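Local coordinates for Cap5O (Staphylococcus aureus, PDB 3OJO), which oxidises UDP-N-acetyl-mannosamine, with NAD as its cofactor, during biosynthesis of the bacterial capsular polysaccharide, at residues B[45-50]-B[75-80]; B[57-62]-B[167-172]; B[308-313]-B[375-380]. One frame throughout, in Å; residues are numbered along the deposited sequence.

Contact 1. Residues B[45-50]-B[75-80]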
ATOM      1  N   GLN B  45      38.316 -16.243   8.818  1.00 42.00           N
ATOM      2  CA  GLN B  45      38.519 -16.284   7.369  1.00 42.98           C
ATOM      3  C   GLN B  45      38.495 -14.861   6.800  1.00 48.78           C
ATOM      4  O   GLN B  45      39.376 -14.506   6.021  1.00 50.35           O
ATOM      5  CB  GLN B  45      37.454 -17.176   6.710  1.00 44.72           C
ATOM      6  CG  GLN B  45      37.471 -17.240   5.172  1.00 61.86           C
ATOM      7  CD  GLN B  45      36.703 -18.441   4.654  1.00 81.47           C
ATOM      8  OE1 GLN B  45      37.223 -19.263   3.881  1.00 78.22           O
ATOM      9  NE2 GLN B  45      35.465 -18.615   5.108  1.00 74.98           N
ATOM     10  N   THR B  46      37.527 -14.043   7.253  1.00 44.98           N
ATOM     11  CA  THR B  46      37.345 -12.630   6.913  1.00 44.07           C
ATOM     12  C   THR B  46      38.576 -11.820   7.359  1.00 46.43           C
ATOM     13  O   THR B  46      39.130 -11.070   6.550  1.00 45.43           O
ATOM     14  CB  THR B  46      35.991 -12.121   7.503  1.00 45.31           C
ATOM     15  OG1 THR B  46      34.932 -12.703   6.751  1.00 43.63           O
ATOM     16  CG2 THR B  46      35.852 -10.591   7.493  1.00 36.90           C
ATOM     17  N   ILE B  47      38.987 -11.980   8.641  1.00 42.76           N
ATOM     18  CA  ILE B  47      40.138 -11.315   9.262  1.00 42.46           C
ATOM     19  C   ILE B  47      41.467 -11.674   8.549  1.00 50.02           C
ATOM     20  O   ILE B  47      42.283 -10.781   8.292  1.00 49.96           O
ATOM     21  CB  ILE B  47      40.173 -11.571  10.790  1.00 44.55           C
ATOM     22  CG1 ILE B  47      38.903 -11.025  11.511  1.00 43.75           C
ATOM     23  CG2 ILE B  47      41.492 -11.068  11.447  1.00 44.23           C
ATOM     24  CD1 ILE B  47      38.676  -9.424  11.507  1.00 37.65           C
ATOM     25  N   ASP B  48      41.651 -12.961   8.194  1.00 47.80           N
ATOM     26  CA  ASP B  48      42.838 -13.439   7.478  1.00 48.58           C
ATOM     27  C   ASP B  48      42.936 -12.798   6.107  1.00 53.18           C
ATOM     28  O   ASP B  48      44.003 -12.316   5.742  1.00 54.32           O
ATOM     29  CB  ASP B  48      42.848 -14.982   7.369  1.00 50.46           C
ATOM     30  CG  ASP B  48      43.058 -15.737   8.677  1.00 50.49           C
ATOM     31  OD1 ASP B  48      43.373 -15.080   9.712  1.00 49.36           O
ATOM     32  OD2 ASP B  48      42.875 -16.972   8.677  1.00 53.63           O
ATOM     33  N   LYS B  49      41.812 -12.747   5.377  1.00 49.70           N
ATOM     34  CA  LYS B  49      41.688 -12.105   4.064  1.00 48.53           C
ATOM     35  C   LYS B  49      42.086 -10.625   4.188  1.00 52.39           C
ATOM     36  O   LYS B  49      42.956 -10.155   3.446  1.00 53.17           O
ATOM     37  CB  LYS B  49      40.246 -12.259   3.540  1.00 49.49           C
ATOM     38  CG  LYS B  49      40.083 -11.964   2.043  1.00 55.39           C
ATOM     39  CD  LYS B  49      39.288 -13.053   1.328  1.00 59.53           C
ATOM     40  CE  LYS B  49      38.724 -12.603  -0.011  1.00 63.64           C
ATOM     41  NZ  LYS B  49      39.766 -12.432  -1.062  1.00 60.38           N
ATOM     42  N   LEU B  50      41.506  -9.927   5.181  1.00 47.48           N
ATOM     43  CA  LEU B  50      41.759  -8.518   5.456  1.00 46.61           C
ATOM     44  C   LEU B  50      43.206  -8.241   5.853  1.00 51.45           C
ATOM     45  O   LEU B  50      43.842  -7.377   5.249  1.00 50.62           O
ATOM     46  CB  LEU B  50      40.743  -7.945   6.460  1.00 46.12           C
ATOM     47  CG  LEU B  50      39.322  -7.755   5.920  1.00 49.71           C
ATOM     48  CD1 LEU B  50      38.348  -7.540   7.028  1.00 49.75           C
ATOM     49  CD2 LEU B  50      39.254  -6.635   4.914  1.00 50.88           C
ATOM     50  N   LEU B  75      43.432   1.847   9.314  1.00 46.03           N
ATOM     51  CA  LEU B  75      42.537   0.709   9.501  1.00 43.92           C
ATOM     52  C   LEU B  75      43.267  -0.568   9.895  1.00 47.44           C
ATOM     53  O   LEU B  75      44.000  -1.160   9.095  1.00 48.61           O
ATOM     54  CB  LEU B  75      41.599   0.490   8.281  1.00 42.89           C
ATOM     55  CG  LEU B  75      40.588  -0.679   8.323  1.00 44.42           C
ATOM     56  CD1 LEU B  75      39.590  -0.534   9.440  1.00 42.56           C
ATOM     57  CD2 LEU B  75      39.857  -0.804   7.025  1.00 44.20           C
ATOM     58  N   LYS B  76      43.036  -0.991  11.135  1.00 41.58           N
ATOM     59  CA  LYS B  76      43.554  -2.228  11.694  1.00 39.77           C
ATOM     60  C   LYS B  76      42.334  -3.095  11.941  1.00 41.36           C
ATOM     61  O   LYS B  76      41.255  -2.575  12.196  1.00 39.81           O
ATOM     62  CB  LYS B  76      44.331  -1.996  13.008  1.00 41.59           C
ATOM     63  CG  LYS B  76      45.406  -0.909  12.941  1.00 58.57           C
ATOM     64  CD  LYS B  76      46.739  -1.385  12.348  1.00 69.79           C
ATOM     65  CE  LYS B  76      47.751  -0.267  12.226  1.00 78.46           C
ATOM     66  NZ  LYS B  76      48.024   0.400  13.534  1.00 86.20           N
ATOM     67  N   VAL B  77      42.507  -4.401  11.870  1.00 38.46           N
ATOM     68  CA  VAL B  77      41.434  -5.370  12.046  1.00 38.71           C
ATOM     69  C   VAL B  77      41.750  -6.295  13.221  1.00 47.45           C
ATOM     70  O   VAL B  77      42.918  -6.417  13.594  1.00 49.54           O
ATOM     71  CB  VAL B  77      41.071  -6.138  10.729  1.00 41.20           C
ATOM     72  CG1 VAL B  77      40.542  -5.215   9.627  1.00 40.55           C
ATOM     73  CG2 VAL B  77      42.189  -7.039  10.230  1.00 40.50           C
ATOM     74  N   SER B  78      40.714  -6.933  13.805  1.00 45.21           N
ATOM     75  CA  SER B  78      40.807  -7.842  14.965  1.00 44.63           C
ATOM     76  C   SER B  78      39.483  -8.643  15.139  1.00 47.32           C
ATOM     77  O   SER B  78      38.453  -8.277  14.568  1.00 44.54           O
ATOM     78  CB  SER B  78      41.105  -7.042  16.237  1.00 47.07           C
ATOM     79  OG  SER B  78      41.392  -7.869  17.351  1.00 55.05           O
ATOM     80  N   THR B  79      39.529  -9.731  15.937  1.00 44.04           N
ATOM     81  CA  THR B  79      38.368 -10.553  16.300  1.00 43.56           C
ATOM     82  C   THR B  79      37.822 -10.067  17.654  1.00 48.74           C
ATOM     83  O   THR B  79      36.767 -10.517  18.110  1.00 47.49           O
ATOM     84  CB  THR B  79      38.760 -12.034  16.411  1.00 44.43           C
ATOM     85  OG1 THR B  79      39.832 -12.173  17.352  1.00 40.61           O
ATOM     86  CG2 THR B  79      39.103 -12.667  15.057  1.00 39.00           C
ATOM     87  N   THR B  80      38.552  -9.123  18.274  1.00 47.46           N
ATOM     88  CA  THR B  80      38.291  -8.574  19.595  1.00 48.36           C
ATOM     89  C   THR B  80      38.119  -7.044  19.549  1.00 53.89           C
ATOM     90  O   THR B  80      38.940  -6.361  18.932  1.00 55.10           O
ATOM     91  CB  THR B  80      39.473  -8.981  20.525  1.00 59.21           C
ATOM     92  OG1 THR B  80      39.691 -10.394  20.437  1.00 59.41           O
ATOM     93  CG2 THR B  80      39.270  -8.584  21.975  1.00 60.14           C
TER

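Contact 2. Residues B[57-62]-B[167-172]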
ATOM      1  N   ILE B  57      34.719  -8.549   0.836  1.00 42.58           N
ATOM      2  CA  ILE B  57      33.465  -8.349   0.093  1.00 41.35           C
ATOM      3  C   ILE B  57      33.741  -8.040  -1.395  1.00 46.47           C
ATOM      4  O   ILE B  57      34.874  -7.723  -1.776  1.00 45.53           O
ATOM      5  CB  ILE B  57      32.485  -7.311   0.765  1.00 43.41           C
ATOM      6  CG1 ILE B  57      33.002  -5.858   0.694  1.00 43.70           C
ATOM      7  CG2 ILE B  57      32.123  -7.701   2.190  1.00 42.06           C
ATOM      8  CD1 ILE B  57      31.942  -4.825   0.515  1.00 46.93           C
ATOM      9  N   GLU B  58      32.705  -8.165  -2.221  1.00 44.44           N
ATOM     10  CA  GLU B  58      32.749  -7.901  -3.649  1.00 44.58           C
ATOM     11  C   GLU B  58      32.108  -6.521  -3.887  1.00 48.99           C
ATOM     12  O   GLU B  58      30.891  -6.355  -3.760  1.00 49.53           O
ATOM     13  CB  GLU B  58      32.094  -9.078  -4.429  1.00 46.45           C
ATOM     14  CG  GLU B  58      31.253  -8.770  -5.668  1.00 60.98           C
ATOM     15  CD  GLU B  58      31.932  -8.916  -7.019  1.00 84.09           C
ATOM     16  OE1 GLU B  58      32.417 -10.029  -7.331  1.00 85.26           O
ATOM     17  OE2 GLU B  58      31.929  -7.928  -7.791  1.00 67.94           O
ATOM     18  N   GLU B  59      32.962  -5.509  -4.110  1.00 44.26           N
ATOM     19  CA  GLU B  59      32.550  -4.159  -4.441  1.00 42.87           C
ATOM     20  C   GLU B  59      33.631  -3.517  -5.332  1.00 48.49           C
ATOM     21  O   GLU B  59      34.748  -3.296  -4.853  1.00 49.31           O
ATOM     22  CB  GLU B  59      32.269  -3.313  -3.177  1.00 43.42           C
ATOM     23  CG  GLU B  59      31.976  -1.837  -3.450  1.00 41.27           C
ATOM     24  CD  GLU B  59      30.674  -1.435  -4.126  1.00 55.72           C
ATOM     25  OE1 GLU B  59      29.766  -2.290  -4.288  1.00 31.17           O
ATOM     26  OE2 GLU B  59      30.548  -0.230  -4.446  1.00 54.54           O
ATOM     27  N   PRO B  60      33.301  -3.172  -6.608  1.00 44.64           N
ATOM     28  CA  PRO B  60      34.286  -2.511  -7.492  1.00 43.81           C
ATOM     29  C   PRO B  60      34.900  -1.258  -6.889  1.00 48.05           C
ATOM     30  O   PRO B  60      34.194  -0.428  -6.316  1.00 49.26           O
ATOM     31  CB  PRO B  60      33.456  -2.064  -8.688  1.00 45.46           C
ATOM     32  CG  PRO B  60      32.026  -2.340  -8.366  1.00 50.16           C
ATOM     33  CD  PRO B  60      32.025  -3.395  -7.314  1.00 46.40           C
ATOM     34  N   GLY B  61      36.190  -1.112  -7.082  1.00 42.48           N
ATOM     35  CA  GLY B  61      36.938   0.044  -6.611  1.00 41.56           C
ATOM     36  C   GLY B  61      37.304   0.078  -5.147  1.00 46.92           C
ATOM     37  O   GLY B  61      38.152   0.882  -4.760  1.00 47.26           O
ATOM     38  N   LEU B  62      36.693  -0.795  -4.321  1.00 44.40           N
ATOM     39  CA  LEU B  62      36.934  -0.811  -2.875  1.00 43.78           C
ATOM     40  C   LEU B  62      38.317  -1.311  -2.504  1.00 46.98           C
ATOM     41  O   LEU B  62      38.948  -0.730  -1.615  1.00 47.84           O
ATOM     42  CB  LEU B  62      35.815  -1.547  -2.104  1.00 43.61           C
ATOM     43  CG  LEU B  62      35.748  -1.304  -0.584  1.00 48.35           C
ATOM     44  CD1 LEU B  62      35.196   0.082  -0.255  1.00 48.69           C
ATOM     45  CD2 LEU B  62      34.923  -2.393   0.126  1.00 49.08           C
ATOM     46  N   GLY B 167      27.768  -1.403  -5.857  1.00 51.72           N
ATOM     47  CA  GLY B 167      28.384  -0.804  -7.034  1.00 50.83           C
ATOM     48  C   GLY B 167      28.708   0.660  -6.817  1.00 52.60           C
ATOM     49  O   GLY B 167      29.617   1.192  -7.463  1.00 53.29           O
ATOM     50  N   LYS B 168      28.005   1.293  -5.857  1.00 46.52           N
ATOM     51  CA  LYS B 168      28.150   2.709  -5.497  1.00 45.15           C
ATOM     52  C   LYS B 168      28.172   2.906  -3.986  1.00 46.62           C
ATOM     53  O   LYS B 168      27.717   3.955  -3.525  1.00 46.51           O
ATOM     54  CB  LYS B 168      26.989   3.550  -6.107  1.00 46.30           C
ATOM     55  CG  LYS B 168      26.940   3.600  -7.633  1.00 61.66           C
ATOM     56  CD  LYS B 168      28.104   4.418  -8.215  1.00 71.43           C
ATOM     57  CE  LYS B 168      28.821   3.730  -9.343  1.00 70.83           C
ATOM     58  NZ  LYS B 168      30.233   4.189  -9.427  1.00 76.68           N
ATOM     59  N   ILE B 169      28.680   1.909  -3.218  1.00 41.16           N
ATOM     60  CA  ILE B 169      28.695   1.919  -1.736  1.00 39.93           C
ATOM     61  C   ILE B 169      29.295   3.163  -1.115  1.00 44.82           C
ATOM     62  O   ILE B 169      28.616   3.815  -0.317  1.00 45.24           O
ATOM     63  CB  ILE B 169      29.229   0.607  -1.070  1.00 41.64           C
ATOM     64  CG1 ILE B 169      28.286  -0.593  -1.337  1.00 41.77           C
ATOM     65  CG2 ILE B 169      29.431   0.810   0.437  1.00 38.94           C
ATOM     66  CD1 ILE B 169      28.911  -2.000  -1.054  1.00 47.90           C
ATOM     67  N   LEU B 170      30.562   3.480  -1.456  1.00 42.02           N
ATOM     68  CA  LEU B 170      31.259   4.643  -0.902  1.00 42.41           C
ATOM     69  C   LEU B 170      30.590   5.953  -1.250  1.00 46.67           C
ATOM     70  O   LEU B 170      30.403   6.781  -0.356  1.00 46.14           O
ATOM     71  CB  LEU B 170      32.757   4.673  -1.249  1.00 42.81           C
ATOM     72  CG  LEU B 170      33.646   3.547  -0.680  1.00 47.31           C
ATOM     73  CD1 LEU B 170      35.113   3.826  -0.973  1.00 47.12           C
ATOM     74  CD2 LEU B 170      33.413   3.310   0.819  1.00 46.45           C
ATOM     75  N   GLU B 171      30.192   6.138  -2.527  1.00 43.94           N
ATOM     76  CA  GLU B 171      29.490   7.369  -2.924  1.00 44.78           C
ATOM     77  C   GLU B 171      28.179   7.474  -2.164  1.00 48.73           C
ATOM     78  O   GLU B 171      27.944   8.492  -1.508  1.00 50.58           O
ATOM     79  CB  GLU B 171      29.315   7.559  -4.460  1.00 46.43           C
ATOM     80  CG  GLU B 171      29.441   6.318  -5.334  1.00 60.69           C
ATOM     81  CD  GLU B 171      30.838   5.856  -5.721  1.00 81.59           C
ATOM     82  OE1 GLU B 171      31.574   6.653  -6.350  1.00 76.81           O
ATOM     83  OE2 GLU B 171      31.169   4.675  -5.459  1.00 63.85           O
ATOM     84  N   GLU B 172      27.406   6.364  -2.127  1.00 42.41           N
ATOM     85  CA  GLU B 172      26.140   6.251  -1.396  1.00 40.72           C
ATOM     86  C   GLU B 172      26.311   6.609   0.100  1.00 43.39           C
ATOM     87  O   GLU B 172      25.501   7.319   0.635  1.00 41.12           O
ATOM     88  CB  GLU B 172      25.566   4.847  -1.598  1.00 41.89           C
ATOM     89  CG  GLU B 172      24.311   4.528  -0.805  1.00 58.23           C
ATOM     90  CD  GLU B 172      22.997   4.669  -1.543  1.00 89.66           C
ATOM     91  OE1 GLU B 172      22.945   5.419  -2.544  1.00 93.01           O
ATOM     92  OE2 GLU B 172      22.002   4.057  -1.088  1.00 91.16           O
TER
HETATM   93  O   HOH W   1      31.817   1.898  -3.877  1.00 62.47           O

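Contact 3. Residues B[308-313]-B[375-380]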
ATOM      1  N   GLN B 308       1.632 -27.689 -13.958  1.00 54.23           N
ATOM      2  CA  GLN B 308       0.599 -27.650 -14.991  1.00 54.26           C
ATOM      3  C   GLN B 308       1.173 -27.439 -16.394  1.00 60.78           C
ATOM      4  O   GLN B 308       0.629 -27.991 -17.345  1.00 60.67           O
ATOM      5  CB  GLN B 308      -0.438 -26.572 -14.672  1.00 55.09           C
ATOM      6  CG  GLN B 308      -1.410 -26.970 -13.569  1.00 64.18           C
ATOM      7  CD  GLN B 308      -2.269 -25.814 -13.121  1.00 83.20           C
ATOM      8  OE1 GLN B 308      -2.242 -25.405 -11.956  1.00 81.65           O
ATOM      9  NE2 GLN B 308      -3.057 -25.260 -14.027  1.00 74.74           N
ATOM     10  N   ILE B 309       2.242 -26.626 -16.536  1.00 59.28           N
ATOM     11  CA  ILE B 309       2.891 -26.361 -17.831  1.00 59.57           C
ATOM     12  C   ILE B 309       3.562 -27.652 -18.318  1.00 65.95           C
ATOM     13  O   ILE B 309       3.402 -28.045 -19.473  1.00 65.52           O
ATOM     14  CB  ILE B 309       3.905 -25.173 -17.750  1.00 62.38           C
ATOM     15  CG1 ILE B 309       3.193 -23.832 -17.417  1.00 62.92           C
ATOM     16  CG2 ILE B 309       4.738 -25.051 -19.039  1.00 62.57           C
ATOM     17  CD1 ILE B 309       4.109 -22.727 -16.774  1.00 65.80           C
ATOM     18  N   ILE B 310       4.295 -28.308 -17.405  1.00 64.59           N
ATOM     19  CA  ILE B 310       5.037 -29.540 -17.615  1.00 64.99           C
ATOM     20  C   ILE B 310       4.127 -30.754 -17.865  1.00 72.02           C
ATOM     21  O   ILE B 310       4.577 -31.736 -18.451  1.00 71.87           O
ATOM     22  CB  ILE B 310       6.106 -29.693 -16.478  1.00 67.94           C
ATOM     23  CG1 ILE B 310       7.541 -29.708 -17.025  1.00 68.01           C
ATOM     24  CG2 ILE B 310       5.831 -30.815 -15.468  1.00 68.22           C
ATOM     25  CD1 ILE B 310       8.001 -28.381 -17.615  1.00 68.65           C
ATOM     26  N   LYS B 311       2.847 -30.667 -17.443  1.00 71.03           N
ATOM     27  CA  LYS B 311       1.824 -31.694 -17.650  1.00 71.80           C
ATOM     28  C   LYS B 311       1.381 -31.643 -19.122  1.00 78.39           C
ATOM     29  O   LYS B 311       1.346 -32.683 -19.784  1.00 79.59           O
ATOM     30  CB  LYS B 311       0.632 -31.467 -16.698  1.00 73.92           C
ATOM     31  CG  LYS B 311      -0.555 -32.397 -16.933  1.00 84.55           C
ATOM     32  CD  LYS B 311      -1.909 -31.784 -16.512  1.00 93.01           C
ATOM     33  CE  LYS B 311      -2.323 -30.481 -17.191  1.00 99.84           C
ATOM     34  NZ  LYS B 311      -2.318 -30.578 -18.679  1.00105.64           N
ATOM     35  N   ALA B 312       1.086 -30.430 -19.631  1.00 74.84           N
ATOM     36  CA  ALA B 312       0.663 -30.175 -21.008  1.00 74.87           C
ATOM     37  C   ALA B 312       1.778 -30.425 -22.042  1.00 79.28           C
ATOM     38  O   ALA B 312       1.480 -30.554 -23.233  1.00 79.63           O
ATOM     39  CB  ALA B 312       0.148 -28.751 -21.133  1.00 75.63           C
ATOM     40  N   LEU B 313       3.048 -30.492 -21.599  1.00 74.79           N
ATOM     41  CA  LEU B 313       4.187 -30.709 -22.496  1.00 74.19           C
ATOM     42  C   LEU B 313       4.930 -32.030 -22.243  1.00 78.36           C
ATOM     43  O   LEU B 313       4.830 -32.614 -21.158  1.00 77.74           O
ATOM     44  CB  LEU B 313       5.170 -29.524 -22.424  1.00 73.79           C
ATOM     45  CG  LEU B 313       4.714 -28.183 -23.010  1.00 77.39           C
ATOM     46  CD1 LEU B 313       5.595 -27.049 -22.503  1.00 77.36           C
ATOM     47  CD2 LEU B 313       4.744 -28.207 -24.519  1.00 78.41           C
ATOM     48  N   ALA B 375      15.225 -28.994 -22.113  1.00 74.73           N
ATOM     49  CA  ALA B 375      14.236 -28.495 -21.167  1.00 73.03           C
ATOM     50  C   ALA B 375      12.907 -28.179 -21.847  1.00 73.06           C
ATOM     51  O   ALA B 375      12.884 -27.698 -22.985  1.00 72.60           O
ATOM     52  CB  ALA B 375      14.772 -27.270 -20.445  1.00 73.66           C
ATOM     53  N   SER B 376      11.800 -28.474 -21.137  1.00 66.69           N
ATOM     54  CA  SER B 376      10.434 -28.197 -21.587  1.00 65.13           C
ATOM     55  C   SER B 376       9.988 -26.770 -21.214  1.00 64.92           C
ATOM     56  O   SER B 376       9.171 -26.196 -21.932  1.00 64.49           O
ATOM     57  CB  SER B 376       9.461 -29.215 -21.008  1.00 69.08           C
ATOM     58  OG  SER B 376       9.804 -30.525 -21.426  1.00 81.66           O
ATOM     59  N   LEU B 377      10.534 -26.194 -20.110  1.00 58.31           N
ATOM     60  CA  LEU B 377      10.197 -24.847 -19.619  1.00 56.11           C
ATOM     61  C   LEU B 377      11.376 -24.098 -18.983  1.00 56.68           C
ATOM     62  O   LEU B 377      12.105 -24.676 -18.191  1.00 56.10           O
ATOM     63  CB  LEU B 377       9.001 -24.933 -18.627  1.00 55.53           C
ATOM     64  CG  LEU B 377       8.666 -23.714 -17.741  1.00 59.24           C
ATOM     65  CD1 LEU B 377       7.986 -22.586 -18.527  1.00 59.41           C
ATOM     66  CD2 LEU B 377       7.845 -24.126 -16.537  1.00 58.88           C
ATOM     67  N   VAL B 378      11.550 -22.810 -19.339  1.00 52.57           N
ATOM     68  CA  VAL B 378      12.520 -21.886 -18.712  1.00 51.46           C
ATOM     69  C   VAL B 378      11.737 -21.020 -17.711  1.00 51.48           C
ATOM     70  O   VAL B 378      10.795 -20.302 -18.082  1.00 50.12           O
ATOM     71  CB  VAL B 378      13.394 -21.065 -19.698  1.00 54.91           C
ATOM     72  CG1 VAL B 378      13.826 -19.721 -19.102  1.00 53.99           C
ATOM     73  CG2 VAL B 378      14.617 -21.878 -20.118  1.00 54.82           C
ATOM     74  N   LEU B 379      12.084 -21.162 -16.436  1.00 45.69           N
ATOM     75  CA  LEU B 379      11.413 -20.459 -15.357  1.00 44.41           C
ATOM     76  C   LEU B 379      12.229 -19.257 -14.887  1.00 47.24           C
ATOM     77  O   LEU B 379      13.285 -19.438 -14.278  1.00 46.45           O
ATOM     78  CB  LEU B 379      11.097 -21.442 -14.205  1.00 43.71           C
ATOM     79  CG  LEU B 379      10.170 -20.968 -13.086  1.00 47.36           C
ATOM     80  CD1 LEU B 379       8.806 -20.506 -13.625  1.00 47.20           C
ATOM     81  CD2 LEU B 379       9.990 -22.054 -12.046  1.00 47.80           C
ATOM     82  N   ILE B 380      11.732 -18.031 -15.158  1.00 43.46           N
ATOM     83  CA  ILE B 380      12.427 -16.820 -14.707  1.00 43.51           C
ATOM     84  C   ILE B 380      11.935 -16.320 -13.319  1.00 45.22           C
ATOM     85  O   ILE B 380      10.806 -15.844 -13.165  1.00 43.29           O
ATOM     86  CB  ILE B 380      12.548 -15.720 -15.779  1.00 46.72           C
ATOM     87  CG1 ILE B 380      12.882 -16.332 -17.148  1.00 46.12           C
ATOM     88  CG2 ILE B 380      13.582 -14.672 -15.337  1.00 49.35           C
ATOM     89  CD1 ILE B 380      13.162 -15.378 -18.210  1.00 51.67           C
TER

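Contact 1. Residues B[45-50]-B[75-80]
Helix 44-51 leans on strand 75-78 at the edge of the Rossmann sheet, beside the NAD site. The strand runs roughly antiparallel to the helix, at 149° between the two directions and 8.6 Å between the axes at closest approach. Ile-47 carries most of the contact. Its CG1 lies anti to the carbonyl carbon, and a second bend at chi2 (-65°) turns CD1 onto the strand backbone. Ile-47 CD1 comes to 3.3 Å from Ser-78 O, a methyl laid against a carbonyl oxygen. The same methyl, Ile-47 CD1, sits 4.1 Å from Val-77 CB. Further back along the branch, Ile-47 CG1 meets Thr-79 CG2 at 3.9 Å, the two side chains crossing obliquely. One turn on, Leu-50 points the same way and crosses Val-77 at about a right angle. Leu-50 CD1 is 4.1 Å from Val-77 CG1, and Leu-50 CB lies near both methyls of Val-77. Val-77 is thus gripped by Ile-47 at its branch point and by Leu-50 at its tips.

At the end of the strand, the chain turns at Ser-78. Its side chain points away from the helix, and Ser-78 OG accepts from Thr-80 N at 3.2 Å, an ST turn. The backbone of strand 75-78 pairs with Val-37 and Gly-39 of strand 36-40 and with Asp-41 just after it. Helices 44-51 and 62-71 therefore lie in the crossover between two neighbouring parallel strands. Asp-41, an NAD-binding residue, touches Ile-47. Across the contact the chemistry is aliphatic, with one carbonyl beneath a methyl, so shape and burial rather than directed polar bonds hold the helix beside this edge strand.

Contact 2. Residues B[57-62]-B[167-172]
In the Rossmann-type NAD-binding domain, the loop before helix 62-71 meets the N-terminal end of helix 169-175. Glu-59 makes the join. Its CG is anti to the backbone N, and a bend at chi2 (70°) swings the carboxylate over the start of the helix. Each oxygen takes one backbone N-H from the other segment. Glu-59 OE1 uses its syn lone pair for Gly-167 N, at 2.7 Å and nearly straight (163°). Glu-59 OE2 receives Ile-169 N at 3.1 Å, with the donor 46° out of the carboxylate plane. A water gives this second oxygen another bond, the water oxygen 2.5 Å from Glu-59 OE2. That water also accepts from Leu-170 N and donates to Glu-171 OE2. Two N-H groups of the first helical turn are thus satisfied, one directly and one through water. Lys-168 N is close to Glu-59 OE2 but badly angled.

Glu-59 is buried, and the helix end would be expected to favour its charged form. Glu-171, with its OE2 5.0 Å from Glu-59 OE2, probably works against this. Ile-169 shields the acid from another side, its CD1 3.4 Å from Glu-59 OE1. Ile-57 CD1 stands more loosely beside that same methyl, and Ile-57 also leans on Tyr-21, a residue of the NAD site. Tyr-21 OH in turn is hydrogen-bonded to Glu-58 N. Farther along, Leu-62 crosses Leu-170 at about a right angle: Leu-62 CD1 is pressed into the fork of Leu-170, 3.8 Å from each of Leu-170 CG, CD1 and CD2.

Contact 3. Residues B[308-313]-B[375-380]
Leu-377 holds CG anti to its backbone N (chi1 166°), which carries its isopropyl group across to helix 286-312. Ile-309 answers with CG1 anti to the carbonyl carbon and an extended end, so that CG2 and CD1 both face the strand. Ile-310 starts off to one side. Its chi1 of -118° lies away from the staggered positions, and with chi2 at 68° it turns CD1 back toward the strand.

The two isoleucines take different parts of Leu-377. Ile-309 crosses it at about a right angle and meets the tip: CD1 of Ile-309 is 4.0 Å from CD2 of Leu-377, and Ile-309 CG2 lies near both leucine methyls. Ile-310 comes obliquely at the base, its CD1 3.7 Å from Leu-377 CB. The same Ile-310 CD1 reaches Ser-376 CB at 3.8 Å. Leu-313 closes the row, with CD1 3.7 Å from Ser-376 O. Ser-376 turns its methylene to Ile-310, while its OG is hydrogen-bonded to Ser-314 O. The hydroxyl of this buried serine is therefore satisfied by the chain just beyond the helix.

This is an aliphatic helix-on-sheet contact, away from the NAD and pyridine-2,6-dicarboxylic acid sites. The strand belongs to the parallel five-stranded sheet of the UDP-binding domain. Leu-377 also touches Thr-306 on the same helix, as well as Val-318, Val-402 and Phe-404. Strand 377-380 runs in the middle of that sheet, between strands 317-321 and 402-405, and the C-terminal part of helix 286-312 packs on one face of it.

In the fold
Contacts 1 and 2 belong to the NAD-binding domain, while contact 3 sets the end of helix 286-312 on a strand of the UDP-binding domain. The centres of contacts 1 and 2 are about 19 Å apart and their nearest atoms about 6 Å, so they are close without touching. Along the chain their segments alternate. Both lie near the cofactor: the side chain of Ile-57 in contact 2 is about 6 Å from NAD, and that of Thr-79 in contact 1 about 8 Å. Segment 167-172 also holds Glu-172, which touches a bound pyridine-2,6-dicarboxylic acid. Contact 3 follows later in the chain, its centre about 48 Å from that of contact 1 and about 39 Å from that of contact 2.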